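Local coordinates for Iron(III) ABC transporter, periplasmic iron-compound-binding protein (Vibrio cholerae, PDB 3TEF) that probably binds ferric catecholate siderophores in the periplasm and delivers them to an ABC transporter of the inner membrane for iron uptake, at residues L67-F72 / R88-S92; V162-G166 / V219-K223; I232-E237 / H251-L255. All coordinates share one frame; numbering follows the deposited sequence.

Contact 1: L67-F72 / R88-S92; sequences LFEPDF and RASKS
R88 lies against F68 from CB to NE. Its CB sits 3.4 Å from the carbonyl O of L67 and also faces the F68 ring. CG comes next, 3.6 Å from F68 CE1. CD then stands over the ring face, 4.1 Å from the ring centroid in a CH-pi contact, and it touches the L67 side chain as well. Beyond it NE passes F68 CZ, which lies at the edge of the guanidinium, the two planes being turned 81° apart. The aliphatic part thus has an aromatic and a leucine to lie against, and its extended chain from CG to NE carries the charged end past them to Y261, whose backbone O takes a hydrogen bond from NH2 and whose ring makes a cation-pi contact.

Both segments belong to the lobe built on the parallel sheet 42-43, 22-25, 82-85 and 102-104: 67-72 is loop leading into helix 72-77, and 88-92, after strand 82-85, ends in a 3-10 turn before helix 93-99. D71 is the N-cap of helix 72-77, its OD1 accepting from T74 N.

No direct hydrogen bond joins the two segments; water bridges them twice. One water donates to L67 O and is held weakly by A89 N. The other donates to F68 O and lies 2.7 Å from S92 OG. The small A89 lets the backbones come close, its CB 3.5 Å from L67 O. S92 OG lies 3.4 Å from P70 CD and near the edge of the F72 ring, at CZ, while P70 CB lies over one face of that ring, toward its rim.

Contact 2: V162-G166 / V219-K223; sequences VMSSG and VDRDK
M163 and V219 pack on one face of two neighbouring parallel strands, and with S164 they form the buried, close-packed part of the contact. The methionine runs out with CG anti to the backbone N (chi1 179°) and then bends at chi3, which turns CE toward V219 CG1, though the modelled approach is doubtfully short. CE also touches R221 CB. An unbranched, flexible methionine can follow this bend, while the beta-branched valine suits a buried strand. The backbones are joined in parallel register: V219 N donates to V162 O, S164 N to V219 O at 2.9 Å, and R221 N to S164 O at a more bent 138°. This pairing belongs to the mixed sheet of the second lobe, where strand 158-165 lies beside 215-220.

Toward the C-terminal ends of the strands, where G166 is exposed and S165, R221 and D222 are partly so, packing gives way to polar and water-mediated links. R221 NH1 reaches S165 OG at 3.0 Å, the hydroxyl lying 22° out of the guanidinium plane, while NE is bound to Y261 OH. D222 OD2 accepts from G166 N at 3.0 Å through its syn lone pair, with OD1 a weaker second acceptor. A water spans S164 OG and D222 OD2.

G166 has a positive phi, which glycine adopts easily. With one N-H shared by two oxygens and a water added, the charge of D222 is probably stabilised, and the two segments stay tied after the strand pairing has ended.

Contact 3: I232-E237 / H251-L255; sequences IRQTFE and HIAYL
Y254 reaches from strand 252-254 to meet four residues of 232-237, I232, R233, F236 and E237, with different parts of one side chain. Its CG lies anti to the carbonyl carbon (chi1 -62°), which carries the ring across to the helix. R233 CB stands over one ring face, 4.1 Å from the centroid in a CH-pi contact, and R233 CG comes 3.6 Å from Y254 OH. With CG anti to the backbone N, the base of the arginine stays on the tyrosine; bends at chi2 and chi3 then turn the guanidinium away. I232 uses its CG2 branch, 3.8 Å from Y254 CD1, crossing the tyrosine at about a right angle. F236 points its CB toward the strand, and its CD2 lies 3.5 Å from Y254 OH.

The helix packs against strand 215-220 and its parallel neighbour 252-254, in the mixed sheet of the second lobe; the helix and strand segments run at 145° to each other, their axes 10.8 Å apart at closest approach. F236 and Y254 both touch V218 of strand 215-220, and F236 also meets the ring of F205.

At the end of the helix E237 leaves helical geometry. Its chain, extended beyond CG, brings OE2 to the edge of the tyrosine ring, in its plane, and 2.8 Å from Y254 OH, which donates the hydrogen bond. The hydroxyl approaches on the anti side of OE2, 32° out of the carboxylate plane. Tyrosine thus pairs an apolar ring with a donor. I252, with CD1 3.7 Å from E237 OE2, also packs on V241 and Y247.

How the contacts relate
Contacts 2 and 3 touch, with centres 10 Å apart, and hold the same mixed sheet: strand 215-220 is paired with 158-165 in contact 2 and with 252-254, the strand of contact 3. D220 OD2 packs on I232 CB 3.4 Å away, and V219 also meets L255. Contact 1 belongs to the other lobe, its centre 23 Å from that of contact 2, yet R88 and R221 both bind Y261. Contacts 1 and 2 are partly buried, contact 2 the more so; it combines strand backbone bonds with side-chain bonds at its end, whereas contact 1 relies on ring packing and waters. Contact 3, at the surface, joins a tyrosine–carboxylate bond to apolar packing on the ring.

Contact 1: L67-F72 / R88-S92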
loop_
_atom_site.group_PDB
_atom_site.type_symbol
_atom_site.label_atom_id
_atom_site.label_comp_id
_atom_site.label_asym_id
_atom_site.label_seq_id
_atom_site.Cartn_x
_atom_site.Cartn_y
_atom_site.Cartn_z
ATOM N N LEU A 67 13.511 2.921 2.511
ATOM C CA LEU A 67 12.449 2.529 1.592
ATOM C C LEU A 67 12.801 2.892 0.162
ATOM O O LEU A 67 12.331 2.251 -0.771
ATOM C CB LEU A 67 11.121 3.195 1.954
ATOM C CG LEU A 67 10.530 2.914 3.339
ATOM C CD1 LEU A 67 9.133 3.536 3.424
ATOM C CD2 LEU A 67 10.472 1.423 3.651
ATOM N N PHE A 68 13.616 3.932 0.000
ATOM C CA PHE A 68 13.926 4.456 -1.336
ATOM C C PHE A 68 15.314 4.063 -1.845
ATOM O O PHE A 68 15.509 3.850 -3.054
ATOM C CB PHE A 68 13.829 5.986 -1.331
ATOM C CG PHE A 68 12.446 6.508 -1.067
ATOM C CD1 PHE A 68 11.560 6.698 -2.112
ATOM C CD2 PHE A 68 12.036 6.798 0.221
ATOM C CE1 PHE A 68 10.285 7.172 -1.875
ATOM C CE2 PHE A 68 10.753 7.266 0.468
ATOM C CZ PHE A 68 9.886 7.463 -0.577
ATOM N N GLU A 69 16.273 3.997 -0.923
ATOM C CA GLU A 69 17.691 3.866 -1.259
ATOM C C GLU A 69 18.317 2.611 -0.665
ATOM O O GLU A 69 18.636 2.572 0.530
ATOM C CB GLU A 69 18.463 5.079 -0.738
ATOM C CG GLU A 69 17.999 6.408 -1.298
ATOM C CD GLU A 69 18.741 6.794 -2.561
ATOM O OE1 GLU A 69 18.849 5.942 -3.478
ATOM O OE2 GLU A 69 19.240 7.945 -2.628
ATOM N N PRO A 70 18.518 1.587 -1.495
ATOM C CA PRO A 70 19.135 0.345 -1.026
ATOM C C PRO A 70 20.586 0.569 -0.613
ATOM O O PRO A 70 21.279 1.411 -1.200
ATOM C CB PRO A 70 19.072 -0.568 -2.266
ATOM C CG PRO A 70 17.980 0.016 -3.113
ATOM C CD PRO A 70 18.131 1.498 -2.915
ATOM N N ASP A 71 21.025 -0.172 0.395
ATOM C CA ASP A 71 22.427 -0.226 0.780
ATOM C C ASP A 71 23.049 -1.379 0.002
ATOM O O ASP A 71 23.059 -2.520 0.457
ATOM C CB ASP A 71 22.559 -0.457 2.286
ATOM C CG ASP A 71 24.009 -0.485 2.748
ATOM O OD1 ASP A 71 24.917 -0.632 1.893
ATOM O OD2 ASP A 71 24.235 -0.367 3.969
ATOM N N PHE A 72 23.547 -1.080 -1.194
ATOM C CA PHE A 72 24.028 -2.124 -2.089
ATOM C C PHE A 72 25.163 -2.929 -1.466
ATOM O O PHE A 72 25.225 -4.145 -1.612
ATOM C CB PHE A 72 24.468 -1.535 -3.438
ATOM C CG PHE A 72 23.363 -0.829 -4.184
ATOM C CD1 PHE A 72 22.390 -1.548 -4.851
ATOM C CD2 PHE A 72 23.307 0.556 -4.221
ATOM C CE1 PHE A 72 21.379 -0.898 -5.532
ATOM C CE2 PHE A 72 22.292 1.210 -4.895
ATOM C CZ PHE A 72 21.331 0.478 -5.552
ATOM N N ARG A 88 8.820 2.044 -4.105
ATOM C CA ARG A 88 9.643 3.192 -3.736
ATOM C C ARG A 88 11.111 3.031 -4.139
ATOM O O ARG A 88 11.794 4.014 -4.457
ATOM C CB ARG A 88 9.536 3.466 -2.232
ATOM C CG ARG A 88 8.241 4.156 -1.866
ATOM C CD ARG A 88 8.116 4.306 -0.363
ATOM N NE ARG A 88 6.917 5.049 0.003
ATOM C CZ ARG A 88 5.717 4.506 0.196
ATOM N NH1 ARG A 88 5.532 3.204 0.041
ATOM N NH2 ARG A 88 4.697 5.281 0.537
ATOM N N ALA A 89 11.590 1.791 -4.155
ATOM C CA ALA A 89 13.002 1.519 -4.442
ATOM C C ALA A 89 13.225 1.121 -5.900
ATOM O O ALA A 89 14.324 0.726 -6.277
ATOM C CB ALA A 89 13.516 0.407 -3.542
ATOM N N SER A 90 12.178 1.217 -6.705
ATOM C CA SER A 90 12.220 0.605 -8.031
ATOM C C SER A 90 13.214 1.253 -8.985
ATOM O O SER A 90 13.651 0.612 -9.934
ATOM C CB SER A 90 10.811 0.507 -8.642
ATOM O OG SER A 90 10.226 1.783 -8.803
ATOM N N LYS A 91 13.599 2.505 -8.745
ATOM C CA LYS A 91 14.597 3.123 -9.618
ATOM C C LYS A 91 15.937 2.414 -9.479
ATOM O O LYS A 91 16.823 2.568 -10.327
ATOM C CB LYS A 91 14.755 4.623 -9.347
ATOM C CG LYS A 91 13.494 5.445 -9.588
ATOM C CD LYS A 91 13.775 6.951 -9.503
ATOM C CE LYS A 91 14.570 7.332 -8.249
ATOM N NZ LYS A 91 13.836 7.082 -6.951
ATOM N N SER A 92 16.085 1.631 -8.407
ATOM C CA SER A 92 17.344 0.946 -8.147
ATOM C C SER A 92 17.318 -0.492 -8.603
ATOM O O SER A 92 18.256 -1.240 -8.359
ATOM C CB SER A 92 17.702 0.992 -6.656
ATOM O OG SER A 92 18.078 2.299 -6.264
HETATM O O HOH W 1 10.596 0.109 -1.594
HETATM O O HOH W 2 16.143 4.043 -5.580
#

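Contact 2: V162-G166 / V219-K223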
loop_
_atom_site.group_PDB
_atom_site.type_symbol
_atom_site.label_atom_id
_atom_site.label_comp_id
_atom_site.label_asym_id
_atom_site.label_seq_id
_atom_site.Cartn_x
_atom_site.Cartn_y
_atom_site.Cartn_z
ATOM N N VAL A 162 -8.643 12.415 0.199
ATOM C CA VAL A 162 -7.789 13.570 0.457
ATOM C C VAL A 162 -6.595 13.139 1.277
ATOM O O VAL A 162 -6.748 12.472 2.296
ATOM C CB VAL A 162 -8.542 14.681 1.212
ATOM C CG1 VAL A 162 -7.613 15.870 1.487
ATOM C CG2 VAL A 162 -9.745 15.140 0.409
ATOM N N MET A 163 -5.405 13.532 0.837
ATOM C CA MET A 163 -4.209 13.310 1.637
ATOM C C MET A 163 -3.765 14.642 2.210
ATOM O O MET A 163 -3.881 15.663 1.550
ATOM C CB MET A 163 -3.091 12.713 0.784
ATOM C CG MET A 163 -1.812 12.495 1.568
ATOM S SD MET A 163 -0.659 11.479 0.655
ATOM C CE MET A 163 -0.642 10.030 1.677
ATOM N N SER A 164 -3.286 14.627 3.447
ATOM C CA SER A 164 -2.760 15.828 4.091
ATOM C C SER A 164 -1.298 15.607 4.452
ATOM O O SER A 164 -0.943 14.597 5.057
ATOM C CB SER A 164 -3.573 16.177 5.336
ATOM O OG SER A 164 -2.983 17.242 6.073
ATOM N N SER A 165 -0.452 16.551 4.060
ATOM C CA SER A 165 0.976 16.420 4.292
ATOM C C SER A 165 1.601 17.806 4.377
ATOM O O SER A 165 1.548 18.573 3.423
ATOM C CB SER A 165 1.626 15.638 3.149
ATOM O OG SER A 165 3.028 15.525 3.338
ATOM N N GLY A 166 2.186 18.121 5.526
ATOM C CA GLY A 166 2.860 19.392 5.711
ATOM C C GLY A 166 1.984 20.594 5.418
ATOM O O GLY A 166 2.475 21.638 4.973
ATOM N N VAL A 219 -6.190 10.682 4.415
ATOM C CA VAL A 219 -4.903 10.038 4.678
ATOM C C VAL A 219 -3.943 11.057 5.296
ATOM O O VAL A 219 -3.548 12.029 4.646
ATOM C CB VAL A 219 -4.282 9.473 3.358
ATOM C CG1 VAL A 219 -2.921 8.819 3.626
ATOM C CG2 VAL A 219 -5.241 8.472 2.683
ATOM N N ASP A 220 -3.586 10.837 6.558
ATOM C CA ASP A 220 -2.707 11.750 7.291
ATOM C C ASP A 220 -1.264 11.321 7.096
ATOM O O ASP A 220 -0.722 10.551 7.882
ATOM C CB ASP A 220 -3.066 11.735 8.777
ATOM C CG ASP A 220 -2.248 12.730 9.595
ATOM O OD1 ASP A 220 -1.502 13.538 8.997
ATOM O OD2 ASP A 220 -2.371 12.713 10.838
ATOM N N ARG A 221 -0.642 11.806 6.032
ATOM C CA ARG A 221 0.694 11.345 5.700
ATOM C C ARG A 221 1.689 11.637 6.821
ATOM O O ARG A 221 2.630 10.877 7.042
ATOM C CB ARG A 221 1.166 11.967 4.392
ATOM C CG ARG A 221 2.556 11.541 3.997
ATOM C CD ARG A 221 2.866 12.004 2.587
ATOM N NE ARG A 221 4.214 11.611 2.199
ATOM C CZ ARG A 221 5.301 12.312 2.497
ATOM N NH1 ARG A 221 5.187 13.446 3.180
ATOM N NH2 ARG A 221 6.499 11.886 2.111
ATOM N N ASP A 222 1.468 12.730 7.540
ATOM C CA ASP A 222 2.414 13.130 8.573
ATOM C C ASP A 222 2.505 12.105 9.701
ATOM O O ASP A 222 3.539 12.000 10.361
ATOM C CB ASP A 222 2.080 14.523 9.103
ATOM C CG ASP A 222 2.303 15.603 8.063
ATOM O OD1 ASP A 222 3.144 15.392 7.162
ATOM O OD2 ASP A 222 1.637 16.656 8.139
ATOM N N LYS A 223 1.444 11.329 9.905
ATOM C CA LYS A 223 1.438 10.318 10.965
ATOM C C LYS A 223 2.666 9.406 10.921
ATOM O O LYS A 223 3.212 9.043 11.962
ATOM C CB LYS A 223 0.159 9.469 10.923
ATOM C CG LYS A 223 -1.054 10.056 11.667
ATOM C CD LYS A 223 -2.248 9.085 11.623
ATOM C CE LYS A 223 -3.604 9.809 11.658
ATOM N NZ LYS A 223 -4.672 9.087 10.867
HETATM O O HOH W 3 -0.811 18.464 6.946
#

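Contact 3: I232-E237 / H251-L255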
loop_
_atom_site.group_PDB
_atom_site.type_symbol
_atom_site.label_atom_id
_atom_site.label_comp_id
_atom_site.label_asym_id
_atom_site.label_seq_id
_atom_site.Cartn_x
_atom_site.Cartn_y
_atom_site.Cartn_z
ATOM N N ILE A 232 -4.681 14.474 13.232
ATOM C CA ILE A 232 -5.071 15.489 12.263
ATOM C C ILE A 232 -6.531 15.878 12.458
ATOM O O ILE A 232 -6.910 17.023 12.224
ATOM C CB ILE A 232 -4.874 14.996 10.809
ATOM C CG1 ILE A 232 -5.116 16.134 9.816
ATOM C CG2 ILE A 232 -5.795 13.817 10.508
ATOM C CD1 ILE A 232 -4.288 17.372 10.104
ATOM N N ARG A 233 -7.346 14.919 12.889
ATOM C CA ARG A 233 -8.779 15.154 13.029
ATOM C C ARG A 233 -9.075 16.474 13.738
ATOM O O ARG A 233 -9.903 17.261 13.277
ATOM C CB ARG A 233 -9.465 13.987 13.749
ATOM C CG ARG A 233 -10.960 14.193 13.966
ATOM C CD ARG A 233 -11.234 14.873 15.303
ATOM N NE ARG A 233 -11.006 13.964 16.423
ATOM C CZ ARG A 233 -10.794 14.350 17.680
ATOM N NH1 ARG A 233 -10.771 15.640 17.988
ATOM N NH2 ARG A 233 -10.596 13.442 18.627
ATOM N N GLN A 234 -8.397 16.715 14.856
ATOM C CA GLN A 234 -8.625 17.937 15.620
ATOM C C GLN A 234 -8.522 19.180 14.740
ATOM O O GLN A 234 -9.317 20.111 14.864
ATOM C CB GLN A 234 -7.650 18.034 16.798
ATOM C CG GLN A 234 -7.630 19.401 17.478
ATOM C CD GLN A 234 -8.964 19.774 18.105
ATOM O OE1 GLN A 234 -9.801 18.913 18.379
ATOM N NE2 GLN A 234 -9.168 21.071 18.334
ATOM N N THR A 235 -7.551 19.184 13.839
ATOM C CA THR A 235 -7.307 20.346 12.997
ATOM C C THR A 235 -8.032 20.269 11.652
ATOM O O THR A 235 -8.497 21.287 11.132
ATOM C CB THR A 235 -5.796 20.562 12.772
ATOM O OG1 THR A 235 -5.173 19.308 12.466
ATOM C CG2 THR A 235 -5.157 21.141 14.028
ATOM N N PHE A 236 -8.135 19.063 11.100
ATOM C CA PHE A 236 -8.759 18.861 9.795
ATOM C C PHE A 236 -10.227 19.258 9.810
ATOM O O PHE A 236 -10.746 19.811 8.844
ATOM C CB PHE A 236 -8.631 17.399 9.359
ATOM C CG PHE A 236 -9.131 17.135 7.964
ATOM C CD1 PHE A 236 -8.380 17.504 6.862
ATOM C CD2 PHE A 236 -10.350 16.514 7.757
ATOM C CE1 PHE A 236 -8.838 17.260 5.579
ATOM C CE2 PHE A 236 -10.817 16.271 6.479
ATOM C CZ PHE A 236 -10.059 16.642 5.387
ATOM N N GLU A 237 -10.899 18.974 10.919
ATOM C CA GLU A 237 -12.323 19.239 11.003
ATOM C C GLU A 237 -12.579 20.678 11.426
ATOM O O GLU A 237 -12.990 20.947 12.556
ATOM C CB GLU A 237 -12.997 18.240 11.941
ATOM C CG GLU A 237 -12.648 16.802 11.606
ATOM C CD GLU A 237 -13.632 15.806 12.172
ATOM O OE1 GLU A 237 -14.200 16.077 13.252
ATOM O OE2 GLU A 237 -13.846 14.754 11.530
ATOM N N HIS A 251 -19.569 10.489 7.872
ATOM C CA HIS A 251 -18.842 9.665 6.917
ATOM C C HIS A 251 -17.496 10.267 6.527
ATOM O O HIS A 251 -17.102 10.194 5.361
ATOM C CB HIS A 251 -19.684 9.397 5.659
ATOM C CG HIS A 251 -20.830 8.460 5.886
ATOM N ND1 HIS A 251 -21.914 8.383 5.032
ATOM C CD2 HIS A 251 -21.066 7.549 6.862
ATOM C CE1 HIS A 251 -22.762 7.478 5.475
ATOM N NE2 HIS A 251 -22.270 6.952 6.588
ATOM N N ILE A 252 -16.809 10.871 7.491
ATOM C CA ILE A 252 -15.391 11.187 7.328
ATOM C C ILE A 252 -14.604 10.050 7.955
ATOM O O ILE A 252 -14.755 9.771 9.152
ATOM C CB ILE A 252 -14.974 12.495 8.021
ATOM C CG1 ILE A 252 -15.758 13.683 7.473
ATOM C CG2 ILE A 252 -13.466 12.726 7.847
ATOM C CD1 ILE A 252 -15.365 15.006 8.114
ATOM N N ALA A 253 -13.780 9.386 7.149
ATOM C CA ALA A 253 -12.985 8.263 7.627
ATOM C C ALA A 253 -11.501 8.604 7.570
ATOM O O ALA A 253 -11.011 9.067 6.540
ATOM C CB ALA A 253 -13.266 7.033 6.797
ATOM N N TYR A 254 -10.794 8.379 8.676
ATOM C CA TYR A 254 -9.340 8.590 8.719
ATOM C C TYR A 254 -8.607 7.272 8.482
ATOM O O TYR A 254 -8.434 6.466 9.394
ATOM C CB TYR A 254 -8.921 9.275 10.030
ATOM C CG TYR A 254 -9.556 10.641 10.163
ATOM C CD1 TYR A 254 -8.929 11.766 9.654
ATOM C CD2 TYR A 254 -10.811 10.797 10.752
ATOM C CE1 TYR A 254 -9.513 13.009 9.737
ATOM C CE2 TYR A 254 -11.404 12.042 10.846
ATOM C CZ TYR A 254 -10.748 13.145 10.336
ATOM O OH TYR A 254 -11.317 14.394 10.407
ATOM N N LEU A 255 -8.199 7.063 7.233
ATOM C CA LEU A 255 -7.647 5.787 6.795
ATOM C C LEU A 255 -6.316 5.476 7.475
ATOM O O LEU A 255 -5.521 6.377 7.733
ATOM C CB LEU A 255 -7.455 5.788 5.279
ATOM C CG LEU A 255 -8.678 6.032 4.383
ATOM C CD1 LEU A 255 -8.265 5.958 2.933
ATOM C CD2 LEU A 255 -9.780 5.026 4.659
#